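Local coordinates for protein bifunctional cytochrome P450/NADPH--P450 reductase (Deinococcus aerius, PDB 7F3H) that probably uses its haem domain, fed with electrons from NADPH by a fused reductase, to hydroxylate organic substrates with molecular oxygen, at residues Ala63-Glu68 / Tyr335-Leu340; Gly139-Val144 / Asp430-His435. All coordinates share one frame; numbering follows the deposited sequence.

The two contacts lie on opposite sides of the chain's centre, their own centres 40 Å apart and their nearest atoms about 21 Å apart, and they do not touch. Interaction 1 joins helix 59-65 and the residues after it to strand 336-339 of the mixed sheet and reaches the haem through Tyr335, whose CD1 is 3.6 Å from O2D of a haem propionate. Interaction 2 is a surface contact that does not involve the haem, tying residues 139-144 to the loop that follows strand 426-429 of a separate antiparallel sheet. Their segments alternate along the sequence, and each contact joins parts of the cytochrome P450 fold more than 260 residues apart.

Interaction 1: residues Ala63-Glu68 / Tyr335-Leu340; sequences AELTDE and YAVTAL. With HEM (protoporphyrin IX containing Fe), chain E.
Leu65, on helix 59-65, and Val337, on strand 336-339, meet obliquely, CB of Leu65 lying 4.0 Å from CG2 of Val337. The CG2 methyl, set between its own backbone N and carbonyl carbon, also approaches the backbone O of Leu65, at 3.6 Å. CD2 of Leu65 adds a looser touch, 4.1 Å from the same methyl. Leu340 sends CD1 to within 3.8 Å of the backbone O of Glu68. No hydrogen bond crosses between the segments; the contact is small, burying 136 Å², and consists of van der Waals touches, two of them methyls resting against backbone carbonyls.

Tyr335, of the haem pocket, turns to the haem. With CG lodged between the backbone N and the carbonyl carbon (chi1 64°), its ring lies obliquely to propionate oxygen O2D, 3.6 Å from CD1, while CE2 comes 3.7 Å from the haem methyl CMD. Its OH is hydrogen-bonded to the backbone O of Lys396. The Glu68 carboxylate accepts from the backbone N of Met402.

Strand 336-339 runs between strands 356-359 and 71-72 of the mixed sheet, on which helix 59-65 packs through Leu65, also touching Val357, Leu359 and Phe71: the B helix against beta-sheet 1 of the P450 fold.

Interaction 2: residues Gly139-Val144 / Asp430-His435; sequences GQDVRV and DPYDYH
OD2 of Asp141 lies at the edge of the Tyr432 ring, in its plane, while one face of the ring is covered by Pro431, whose CG sits 3.9 Å above the ring plane and over its centre. The carboxylate is turned almost perpendicular to the ring, the two planes being 86° apart, and the side chains of Asp141 and Tyr432 approach from opposite directions.

The phenol donates a hydrogen bond from Tyr432 OH to Asp141 OD2, 2.7 Å long, received on the syn lone pair of that oxygen. The other oxygen is close as well, OD1 lying 3.0 Å from the same OH, but OD1 is also engaged by NE of Arg452 in a salt bridge, and this positive charge probably favours the ionised form of the aspartate. With chi1 at -72°, Asp141 CG stands beside its own backbone N and anti to the carbonyl carbon, which directs the carboxylate to the phenol.

Within the loop, Asp430 OD1 accepts from the backbone N of Tyr434 at 3.2 Å, again through a syn lone pair. Its other oxygen, OD2, makes a salt bridge with Arg285.

The contact lies at the surface, by the antiparallel sheet that corresponds to beta-sheet 3 of the P450 fold, in which strand 450-455 runs between strands 142-143 and 426-429. Residues 139-144 contain the outer strand 142-143, and residues 430-435 follow strand 426-429, while Arg452 and Ala450, which touch Pro431 and Tyr432 respectively, belong to the central strand. Val144, at the start of helix 144-161, and Asp430 both touch helix 254-285.

Interaction 1: residues Ala63-Glu68 / Tyr335-Leu340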
loop_
_atom_site.group_PDB
_atom_site.type_symbol
_atom_site.label_atom_id
_atom_site.label_comp_id
_atom_site.label_asym_id
_atom_site.label_seq_id
_atom_site.Cartn_x
_atom_site.Cartn_y
_atom_site.Cartn_z
ATOM N N ALA A 63 11.184 4.251 -17.334
ATOM C CA ALA A 63 10.508 5.336 -18.047
ATOM C C ALA A 63 9.788 4.803 -19.280
ATOM O O ALA A 63 8.626 5.145 -19.545
ATOM C CB ALA A 63 11.503 6.423 -18.446
ATOM N N GLU A 64 10.455 3.931 -20.032
ATOM C CA GLU A 64 9.802 3.350 -21.202
ATOM C C GLU A 64 8.579 2.524 -20.805
ATOM O O GLU A 64 7.504 2.673 -21.401
ATOM C CB GLU A 64 10.797 2.508 -21.989
ATOM C CG GLU A 64 11.940 3.327 -22.542
ATOM C CD GLU A 64 12.635 2.624 -23.670
ATOM O OE1 GLU A 64 13.720 2.043 -23.430
ATOM O OE2 GLU A 64 12.100 2.659 -24.808
ATOM N N LEU A 65 8.715 1.675 -19.772
ATOM C CA LEU A 65 7.636 0.790 -19.312
ATOM C C LEU A 65 6.469 1.543 -18.693
ATOM O O LEU A 65 5.383 0.958 -18.535
ATOM C CB LEU A 65 8.162 -0.185 -18.259
ATOM C CG LEU A 65 9.169 -1.173 -18.799
ATOM C CD1 LEU A 65 9.945 -1.717 -17.638
ATOM C CD2 LEU A 65 8.448 -2.286 -19.581
ATOM N N THR A 66 6.688 2.808 -18.333
ATOM C CA THR A 66 5.742 3.761 -17.770
ATOM C C THR A 66 4.964 4.526 -18.827
ATOM O O THR A 66 3.959 5.169 -18.508
ATOM C CB THR A 66 6.519 4.741 -16.834
ATOM O OG1 THR A 66 6.968 4.085 -15.626
ATOM C CG2 THR A 66 5.869 6.122 -16.608
ATOM N N ASP A 67 5.356 4.407 -20.094
ATOM C CA ASP A 67 4.660 5.076 -21.187
ATOM C C ASP A 67 3.363 4.311 -21.462
ATOM O O ASP A 67 3.380 3.218 -22.044
ATOM C CB ASP A 67 5.593 5.120 -22.395
ATOM C CG ASP A 67 5.064 5.945 -23.542
ATOM O OD1 ASP A 67 3.882 6.384 -23.516
ATOM O OD2 ASP A 67 5.840 6.122 -24.506
ATOM N N GLU A 68 2.229 4.889 -21.068
ATOM C CA GLU A 68 0.969 4.174 -21.189
ATOM C C GLU A 68 0.540 4.005 -22.645
ATOM O O GLU A 68 -0.449 3.319 -22.905
ATOM C CB GLU A 68 -0.125 4.884 -20.386
ATOM C CG GLU A 68 -0.061 4.573 -18.887
ATOM C CD GLU A 68 -1.214 5.163 -18.052
ATOM O OE1 GLU A 68 -1.420 6.397 -18.057
ATOM O OE2 GLU A 68 -1.892 4.386 -17.347
ATOM N N TYR A 335 4.555 -4.516 -8.770
ATOM C CA TYR A 335 3.456 -4.407 -9.717
ATOM C C TYR A 335 3.986 -4.281 -11.135
ATOM O O TYR A 335 5.104 -3.800 -11.366
ATOM C CB TYR A 335 2.563 -3.230 -9.349
ATOM C CG TYR A 335 3.185 -1.840 -9.422
ATOM C CD1 TYR A 335 3.163 -1.117 -10.595
ATOM C CD2 TYR A 335 3.763 -1.246 -8.297
ATOM C CE1 TYR A 335 3.698 0.167 -10.660
ATOM C CE2 TYR A 335 4.297 0.055 -8.346
ATOM C CZ TYR A 335 4.272 0.747 -9.547
ATOM O OH TYR A 335 4.789 2.033 -9.665
ATOM N N ALA A 336 3.170 -4.744 -12.093
ATOM C CA ALA A 336 3.636 -5.015 -13.448
ATOM C C ALA A 336 2.763 -4.352 -14.496
ATOM O O ALA A 336 1.560 -4.117 -14.288
ATOM C CB ALA A 336 3.672 -6.518 -13.744
ATOM N N VAL A 337 3.400 -4.087 -15.642
ATOM C CA VAL A 337 2.739 -3.581 -16.840
ATOM C C VAL A 337 2.772 -4.647 -17.923
ATOM O O VAL A 337 3.629 -5.533 -17.946
ATOM C CB VAL A 337 3.379 -2.266 -17.359
ATOM C CG1 VAL A 337 3.097 -1.147 -16.396
ATOM C CG2 VAL A 337 4.888 -2.427 -17.581
ATOM N N THR A 338 1.847 -4.522 -18.869
ATOM C CA THR A 338 1.737 -5.440 -19.989
ATOM C C THR A 338 1.952 -4.706 -21.313
ATOM O O THR A 338 1.438 -3.595 -21.522
ATOM C CB THR A 338 0.380 -6.118 -19.987
ATOM O OG1 THR A 338 0.096 -6.569 -18.656
ATOM C CG2 THR A 338 0.405 -7.296 -20.953
ATOM N N ALA A 339 2.733 -5.334 -22.186
ATOM C CA ALA A 339 3.037 -4.781 -23.496
ATOM C C ALA A 339 1.797 -4.801 -24.377
ATOM O O ALA A 339 1.216 -5.867 -24.603
ATOM C CB ALA A 339 4.175 -5.577 -24.142
ATOM N N LEU A 340 1.400 -3.616 -24.883
ATOM C CA LEU A 340 0.242 -3.505 -25.776
ATOM C C LEU A 340 0.547 -4.091 -27.148
ATOM O O LEU A 340 -0.308 -4.719 -27.775
ATOM C CB LEU A 340 -0.196 -2.040 -25.908
ATOM C CG LEU A 340 -0.591 -1.342 -24.591
ATOM C CD1 LEU A 340 -1.051 0.129 -24.791
ATOM C CD2 LEU A 340 -1.658 -2.141 -23.773
HETATM C CHA HEM E . -3.570 1.708 -6.624
HETATM C CHB HEM E . -6.644 2.885 -3.049
HETATM C CHC HEM E . -2.876 3.359 0.005
HETATM C CHD HEM E . 0.150 1.900 -3.492
HETATM C C1A HEM E . -4.718 1.991 -5.926
HETATM C C2A HEM E . -6.063 1.903 -6.454
HETATM C C3A HEM E . -6.927 2.260 -5.490
HETATM C C4A HEM E . -6.151 2.510 -4.285
HETATM C CMA HEM E . -8.471 2.325 -5.617
HETATM C CAA HEM E . -6.388 1.570 -7.918
HETATM C CBA HEM E . -6.497 2.900 -8.674
HETATM C CGA HEM E . -6.900 2.706 -10.136
HETATM O O1A HEM E . -7.812 3.463 -10.569
HETATM O O2A HEM E . -6.445 1.772 -10.863
HETATM C C1B HEM E . -5.905 3.159 -1.917
HETATM C C2B HEM E . -6.422 3.620 -0.634
HETATM C C3B HEM E . -5.367 3.795 0.181
HETATM C C4B HEM E . -4.172 3.381 -0.531
HETATM C CMB HEM E . -7.908 3.926 -0.358
HETATM C CAB HEM E . -5.295 4.194 1.672
HETATM C CBB HEM E . -6.353 4.346 2.473
HETATM C C1C HEM E . -1.718 2.993 -0.662
HETATM C C2C HEM E . -0.345 3.031 -0.142
HETATM C C3C HEM E . 0.441 2.602 -1.147
HETATM C C4C HEM E . -0.364 2.333 -2.299
HETATM C CMC HEM E . 0.067 3.443 1.302
HETATM C CAC HEM E . 1.948 2.422 -1.249
HETATM C CBC HEM E . 2.764 2.720 -0.247
HETATM C C1D HEM E . -0.590 1.715 -4.643
HETATM C C2D HEM E . -0.076 1.233 -5.922
HETATM C C3D HEM E . -1.109 1.194 -6.762
HETATM C C4D HEM E . -2.310 1.621 -6.072
HETATM C CMD HEM E . 1.389 0.852 -6.266
HETATM C CAD HEM E . -1.017 0.744 -8.208
HETATM C CBD HEM E . -1.219 -0.746 -8.126
HETATM C CGD HEM E . -1.018 -1.393 -9.455
HETATM O O1D HEM E . -1.516 -2.540 -9.563
HETATM O O2D HEM E . -0.382 -0.785 -10.377
HETATM N NA HEM E . -4.818 2.334 -4.595
HETATM N NB HEM E . -4.539 3.037 -1.824
HETATM N NC HEM E . -1.682 2.545 -1.977
HETATM N ND HEM E . -1.951 1.942 -4.776
HETATM FE FE HEM E . -3.198 2.564 -3.363
#

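Interaction 2: residues Gly139-Val144 / Asp430-His435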
loop_
_atom_site.group_PDB
_atom_site.type_symbol
_atom_site.label_atom_id
_atom_site.label_comp_id
_atom_site.label_asym_id
_atom_site.label_seq_id
_atom_site.Cartn_x
_atom_site.Cartn_y
_atom_site.Cartn_z
ATOM N N GLY A 139 4.457 -0.425 28.705
ATOM C CA GLY A 139 5.315 -1.465 29.214
ATOM C C GLY A 139 5.073 -2.835 28.597
ATOM O O GLY A 139 6.038 -3.586 28.386
ATOM N N GLN A 140 3.816 -3.165 28.264
ATOM C CA GLN A 140 3.507 -4.378 27.518
ATOM C C GLN A 140 3.902 -4.215 26.046
ATOM O O GLN A 140 3.982 -3.096 25.510
ATOM C CB GLN A 140 2.024 -4.704 27.629
ATOM C CG GLN A 140 1.505 -4.638 29.050
ATOM C CD GLN A 140 -0.003 -4.839 29.130
ATOM O OE1 GLN A 140 -0.554 -5.762 28.529
ATOM N NE2 GLN A 140 -0.672 -3.994 29.905
ATOM N N ASP A 141 4.159 -5.355 25.393
ATOM C CA ASP A 141 4.548 -5.366 23.980
ATOM C C ASP A 141 3.453 -4.777 23.101
ATOM O O ASP A 141 2.309 -5.249 23.102
ATOM C CB ASP A 141 4.864 -6.787 23.496
ATOM C CG ASP A 141 6.150 -7.318 24.050
ATOM O OD1 ASP A 141 6.910 -6.523 24.649
ATOM O OD2 ASP A 141 6.403 -8.526 23.906
ATOM N N VAL A 142 3.816 -3.754 22.342
ATOM C CA VAL A 142 2.997 -3.281 21.242
ATOM C C VAL A 142 3.269 -4.147 20.017
ATOM O O VAL A 142 4.431 -4.373 19.656
ATOM C CB VAL A 142 3.286 -1.800 20.973
ATOM C CG1 VAL A 142 2.859 -1.412 19.546
ATOM C CG2 VAL A 142 2.566 -0.968 22.018
ATOM N N ARG A 143 2.201 -4.719 19.438
ATOM C CA ARG A 143 2.272 -5.491 18.198
ATOM C C ARG A 143 2.051 -4.523 17.036
ATOM O O ARG A 143 0.911 -4.201 16.668
ATOM C CB ARG A 143 1.251 -6.629 18.224
ATOM C CG ARG A 143 1.420 -7.533 19.466
ATOM C CD ARG A 143 0.667 -8.842 19.390
ATOM N NE ARG A 143 1.542 -9.950 19.009
ATOM C CZ ARG A 143 1.362 -10.711 17.924
ATOM N NH1 ARG A 143 0.325 -10.487 17.108
ATOM N NH2 ARG A 143 2.211 -11.702 17.653
ATOM N N VAL A 144 3.153 -4.071 16.436
ATOM C CA VAL A 144 3.105 -2.870 15.607
ATOM C C VAL A 144 2.265 -3.111 14.356
ATOM O O VAL A 144 1.303 -2.382 14.086
ATOM C CB VAL A 144 4.527 -2.403 15.272
ATOM C CG1 VAL A 144 4.479 -1.285 14.253
ATOM C CG2 VAL A 144 5.264 -1.953 16.561
ATOM N N ASP A 430 12.902 -0.327 22.036
ATOM C CA ASP A 430 13.129 -1.572 21.295
ATOM C C ASP A 430 13.713 -2.628 22.223
ATOM O O ASP A 430 14.938 -2.715 22.369
ATOM C CB ASP A 430 14.065 -1.286 20.118
ATOM C CG ASP A 430 14.408 -2.522 19.307
ATOM O OD1 ASP A 430 13.817 -3.600 19.543
ATOM O OD2 ASP A 430 15.271 -2.392 18.413
ATOM N N PRO A 431 12.886 -3.437 22.897
ATOM C CA PRO A 431 13.427 -4.337 23.938
ATOM C C PRO A 431 14.033 -5.626 23.425
ATOM O O PRO A 431 14.654 -6.338 24.222
ATOM C CB PRO A 431 12.198 -4.652 24.810
ATOM C CG PRO A 431 11.077 -4.651 23.847
ATOM C CD PRO A 431 11.413 -3.541 22.811
ATOM N N TYR A 432 13.786 -6.026 22.175
ATOM C CA TYR A 432 14.208 -7.338 21.698
ATOM C C TYR A 432 15.251 -7.284 20.589
ATOM O O TYR A 432 15.552 -8.326 19.996
ATOM C CB TYR A 432 13.007 -8.154 21.215
ATOM C CG TYR A 432 11.911 -8.345 22.243
ATOM C CD1 TYR A 432 12.208 -8.543 23.584
ATOM C CD2 TYR A 432 10.575 -8.294 21.864
ATOM C CE1 TYR A 432 11.196 -8.695 24.529
ATOM C CE2 TYR A 432 9.562 -8.452 22.784
ATOM C CZ TYR A 432 9.882 -8.652 24.114
ATOM O OH TYR A 432 8.872 -8.797 25.012
ATOM N N ASP A 433 15.797 -6.112 20.272
ATOM C CA ASP A 433 16.705 -5.982 19.141
ATOM C C ASP A 433 16.033 -6.506 17.871
ATOM O O ASP A 433 16.496 -7.461 17.247
ATOM C CB ASP A 433 18.018 -6.725 19.401
ATOM C CG ASP A 433 18.717 -6.267 20.658
ATOM O OD1 ASP A 433 18.534 -5.095 21.084
ATOM O OD2 ASP A 433 19.473 -7.092 21.207
ATOM N N TYR A 434 14.885 -5.910 17.532
ATOM C CA TYR A 434 14.069 -6.439 16.437
ATOM C C TYR A 434 14.939 -6.687 15.205
ATOM O O TYR A 434 15.694 -5.808 14.775
ATOM C CB TYR A 434 12.910 -5.479 16.099
ATOM C CG TYR A 434 12.157 -5.940 14.874
ATOM C CD1 TYR A 434 11.516 -7.185 14.848
ATOM C CD2 TYR A 434 12.132 -5.170 13.720
ATOM C CE1 TYR A 434 10.861 -7.605 13.723
ATOM C CE2 TYR A 434 11.477 -5.589 12.593
ATOM C CZ TYR A 434 10.852 -6.805 12.584
ATOM O OH TYR A 434 10.196 -7.195 11.428
ATOM N N HIS A 435 14.945 -7.933 14.726
ATOM C CA HIS A 435 15.564 -8.267 13.449
ATOM C C HIS A 435 14.496 -8.212 12.361
ATOM O O HIS A 435 13.499 -8.939 12.426
ATOM C CB HIS A 435 16.238 -9.642 13.481
ATOM C CG HIS A 435 17.108 -9.899 12.284
ATOM N ND1 HIS A 435 16.703 -10.673 11.216
ATOM C CD2 HIS A 435 18.340 -9.443 11.963
ATOM C CE1 HIS A 435 17.657 -10.704 10.302
ATOM N NE2 HIS A 435 18.657 -9.959 10.727
#